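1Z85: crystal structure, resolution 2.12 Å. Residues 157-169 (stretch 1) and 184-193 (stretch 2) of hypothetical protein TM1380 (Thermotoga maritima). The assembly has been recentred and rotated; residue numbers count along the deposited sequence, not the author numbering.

Stretch 1 157-169: EFSGNVITLDLDA
Stretch 2, residues 184-193: VVVGPEGGFS

This contact is a short parallel beta pairing between neighbouring strands that continues past the strand ends into two turn regions linked by side-chain contacts and bridging water.

The strand containing Val162 to Leu165 runs alongside Val184 to Val186 in the same direction, with an angle of 21° between the axes and a closest approach of 4.6 Å. The register pairs Ile163 with Val184, Thr164 with Val185 and Leu165 with Val186, at CA–CA separations of 4.9, 4.7 and 5.0 Å. Extended backbones set this up, with phi/psi of -119/128 at Ile163, -107/122 at Thr164 and -108/101 at Val185. As parallel geometry requires, the hydrogen bonds zigzag: Val185 N donates to Ile163 O (2.9 Å), Leu165 N to Val185 O (2.9 Å), and Gly187 N to Leu165 O (3.0 Å), the last carrying the ladder one step beyond the strand. Ile163 O also receives a CA-H contact from Val184 CA at 3.3 Å.

Side chains alternate. Ile163, Leu165, Val184 and Val186 lie on one face; Ile163 is m,m, and its end leads away from the partner strand, whereas Leu165 is t,p. Thr164 and Val185 share the other face. There Val185, chi1 t, sends CG2 to within 3.6 Å of Val162 CG1 and 3.8 Å of Phe158 CZ, an apolar cluster built by beta-branched and aromatic carbon. Phe158 is m, with chi2 -76°.

Beyond the ladder, Phe192 (m, chi2 -65°) brings its ring end back to the first stretch: CZ is 3.4 Å from Thr164 CG2, and CE2 is 4.0 Å from Asp166 CA. Thr164 is m.

Each stretch then turns. Asp166 to Ala169 and Pro188 to Gly191 are both type I turns, the second closed by Gly191 N to Pro188 O at 3.1 Å. The CA-to-CB bond of Leu167 (m,t) points toward the second stretch, and CD1 lies 3.2 Å from Gly187 O. Water bridges the stretches here: one molecule donates to Asp166 OD1 (2.5 Å) and accepts from Phe192 N (3.2 Å), just past the second turn, while another links the two turns, donating to Pro188 O (3.1 Å) and accepting weakly from Leu167 N (3.3 Å).

Two glycines fit tight places. A CB on Gly187 would sit 3.1 Å from Leu165 O. At Gly191, phi/psi of 94/157 would jam a CB against the preceding carbonyl, and that CB would also lie 3.2 Å from Asp168 OD2. The rule is compact: pair backbones in parallel register, alternate the faces, and keep the backbone free of side chains at the two points, Gly187 and Gly191, where a CB would be crowded.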

# COMPACT_ATOMS: atom_id res chain seq x y z
N GLU B 157 -15.51 7.85 21.67
CA GLU B 157 -16.51 8.87 21.66
C GLU B 157 -15.99 10.02 20.80
O GLU B 157 -14.83 10.39 20.89
CB GLU B 157 -16.80 9.30 23.07
CG GLU B 157 -17.62 8.27 23.84
CD GLU B 157 -17.77 8.61 25.31
OE1 GLU B 157 -17.21 9.64 25.75
OE2 GLU B 157 -18.43 7.83 26.04
N PHE B 158 -16.83 10.54 19.93
CA PHE B 158 -16.39 11.50 18.94
C PHE B 158 -17.48 12.51 18.66
O PHE B 158 -18.64 12.32 19.04
CB PHE B 158 -16.07 10.83 17.58
CG PHE B 158 -15.26 9.60 17.69
CD1 PHE B 158 -13.91 9.68 17.94
CD2 PHE B 158 -15.83 8.36 17.52
CE1 PHE B 158 -13.13 8.54 18.06
CE2 PHE B 158 -15.04 7.20 17.62
CZ PHE B 158 -13.69 7.32 17.89
N SER B 159 -17.08 13.56 17.96
CA SER B 159 -18.02 14.43 17.30
C SER B 159 -17.74 14.48 15.78
O SER B 159 -16.63 14.19 15.28
CB SER B 159 -18.00 15.82 17.94
OG SER B 159 -16.92 16.58 17.43
N GLY B 160 -18.79 14.79 15.06
CA GLY B 160 -18.71 14.94 13.64
C GLY B 160 -18.81 13.62 12.90
O GLY B 160 -19.23 12.60 13.44
N ASN B 161 -18.40 13.68 11.65
CA ASN B 161 -18.45 12.56 10.74
C ASN B 161 -17.38 11.55 11.14
O ASN B 161 -16.22 11.92 11.17
CB ASN B 161 -18.17 13.10 9.33
CG ASN B 161 -18.76 12.25 8.24
OD1 ASN B 161 -19.04 11.08 8.44
ND2 ASN B 161 -18.92 12.83 7.08
N VAL B 162 -17.77 10.33 11.49
CA VAL B 162 -16.81 9.25 11.73
C VAL B 162 -17.06 8.08 10.78
O VAL B 162 -18.19 7.70 10.51
CB VAL B 162 -16.88 8.75 13.18
CG1 VAL B 162 -15.68 7.86 13.51
CG2 VAL B 162 -16.98 9.94 14.20
N ILE B 163 -15.96 7.56 10.25
CA ILE B 163 -15.94 6.40 9.36
C ILE B 163 -15.12 5.30 10.05
O ILE B 163 -13.98 5.55 10.45
CB ILE B 163 -15.21 6.72 8.04
CG1 ILE B 163 -15.71 8.00 7.39
CG2 ILE B 163 -15.35 5.55 7.03
CD1 ILE B 163 -17.03 7.85 6.78
N THR B 164 -15.68 4.10 10.16
CA THR B 164 -14.96 2.98 10.78
C THR B 164 -14.52 1.98 9.71
O THR B 164 -15.34 1.49 8.96
CB THR B 164 -15.83 2.29 11.83
OG1 THR B 164 -16.17 3.22 12.85
CG2 THR B 164 -15.09 1.11 12.49
N LEU B 165 -13.22 1.73 9.65
CA LEU B 165 -12.66 0.63 8.88
C LEU B 165 -12.62 -0.68 9.70
O LEU B 165 -11.70 -0.93 10.49
CB LEU B 165 -11.23 0.98 8.43
CG LEU B 165 -10.40 -0.14 7.76
CD1 LEU B 165 -11.18 -0.83 6.60
CD2 LEU B 165 -9.06 0.44 7.28
N ASP B 166 -13.63 -1.52 9.48
CA ASP B 166 -13.69 -2.87 10.01
C ASP B 166 -12.85 -3.75 9.08
O ASP B 166 -13.17 -3.95 7.90
CB ASP B 166 -15.16 -3.35 10.01
CG ASP B 166 -15.34 -4.72 10.66
OD1 ASP B 166 -14.39 -5.27 11.26
OD2 ASP B 166 -16.46 -5.27 10.57
N LEU B 167 -11.75 -4.26 9.61
CA LEU B 167 -10.79 -4.98 8.79
C LEU B 167 -11.31 -6.36 8.40
O LEU B 167 -10.90 -6.89 7.37
CB LEU B 167 -9.44 -5.10 9.51
CG LEU B 167 -8.70 -3.78 9.77
CD1 LEU B 167 -7.59 -4.00 10.78
CD2 LEU B 167 -8.15 -3.18 8.46
N ASP B 168 -12.21 -6.92 9.21
CA ASP B 168 -12.76 -8.26 8.97
C ASP B 168 -13.97 -8.27 8.00
O ASP B 168 -14.47 -9.34 7.63
CB ASP B 168 -13.13 -8.96 10.30
CG ASP B 168 -11.91 -9.16 11.25
OD1 ASP B 168 -10.74 -9.07 10.80
OD2 ASP B 168 -12.15 -9.42 12.45
N ALA B 169 -14.42 -7.08 7.58
CA ALA B 169 -15.44 -6.94 6.53
C ALA B 169 -15.24 -5.64 5.74
O ALA B 169 -15.08 -4.56 6.32
CB ALA B 169 -16.83 -6.95 7.15
N VAL B 184 -11.34 8.83 10.95
CA VAL B 184 -11.33 7.44 10.52
C VAL B 184 -10.81 6.59 11.67
O VAL B 184 -9.77 6.89 12.22
CB VAL B 184 -10.37 7.21 9.33
CG1 VAL B 184 -10.54 5.82 8.79
CG2 VAL B 184 -10.59 8.27 8.21
N VAL B 185 -11.54 5.53 12.00
CA VAL B 185 -11.25 4.61 13.10
C VAL B 185 -10.78 3.33 12.45
O VAL B 185 -11.59 2.60 11.88
CB VAL B 185 -12.55 4.33 13.96
CG1 VAL B 185 -12.33 3.29 15.05
CG2 VAL B 185 -13.05 5.58 14.59
N VAL B 186 -9.46 3.10 12.42
CA VAL B 186 -8.92 1.81 11.97
C VAL B 186 -9.10 0.72 13.07
O VAL B 186 -8.65 0.85 14.20
CB VAL B 186 -7.42 1.95 11.65
CG1 VAL B 186 -6.84 0.60 11.22
CG2 VAL B 186 -7.19 3.04 10.57
N GLY B 187 -9.71 -0.39 12.72
CA GLY B 187 -10.00 -1.43 13.69
C GLY B 187 -8.80 -2.25 14.14
O GLY B 187 -7.76 -2.32 13.44
N PRO B 188 -8.93 -2.88 15.32
CA PRO B 188 -7.84 -3.68 15.85
C PRO B 188 -7.66 -5.05 15.16
O PRO B 188 -8.57 -5.59 14.55
CB PRO B 188 -8.23 -3.85 17.31
CG PRO B 188 -9.71 -3.88 17.29
CD PRO B 188 -10.11 -2.91 16.19
N GLU B 189 -6.46 -5.61 15.28
CA GLU B 189 -6.16 -6.89 14.65
C GLU B 189 -7.07 -8.06 15.07
O GLU B 189 -7.48 -8.83 14.24
CB GLU B 189 -4.69 -7.23 14.89
CG GLU B 189 -4.23 -8.51 14.19
CD GLU B 189 -2.78 -8.85 14.46
OE1 GLU B 189 -2.15 -8.27 15.39
OE2 GLU B 189 -2.29 -9.74 13.74
N GLY B 190 -7.42 -8.16 16.34
CA GLY B 190 -8.28 -9.25 16.81
C GLY B 190 -9.76 -8.98 16.65
O GLY B 190 -10.58 -9.78 17.09
N GLY B 191 -10.13 -7.84 16.04
CA GLY B 191 -11.53 -7.50 15.78
C GLY B 191 -12.14 -6.64 16.87
O GLY B 191 -11.63 -6.61 17.99
N PHE B 192 -13.19 -5.91 16.53
CA PHE B 192 -13.98 -5.22 17.55
C PHE B 192 -14.67 -6.27 18.46
O PHE B 192 -15.11 -7.31 18.01
CB PHE B 192 -15.06 -4.31 16.92
CG PHE B 192 -14.51 -3.22 16.01
CD1 PHE B 192 -13.71 -2.22 16.51
CD2 PHE B 192 -14.84 -3.19 14.66
CE1 PHE B 192 -13.20 -1.21 15.68
CE2 PHE B 192 -14.37 -2.18 13.85
CZ PHE B 192 -13.53 -1.20 14.35
N SER B 193 -14.71 -6.00 19.75
CA SER B 193 -15.57 -6.75 20.65
C SER B 193 -16.97 -6.33 20.28
O SER B 193 -17.15 -5.45 19.42
CB SER B 193 -15.25 -6.42 22.10
OG SER B 193 -15.57 -5.07 22.40
O HOH W 1 -13.49 -6.25 13.40
O HOH W 2 -11.00 -4.65 12.83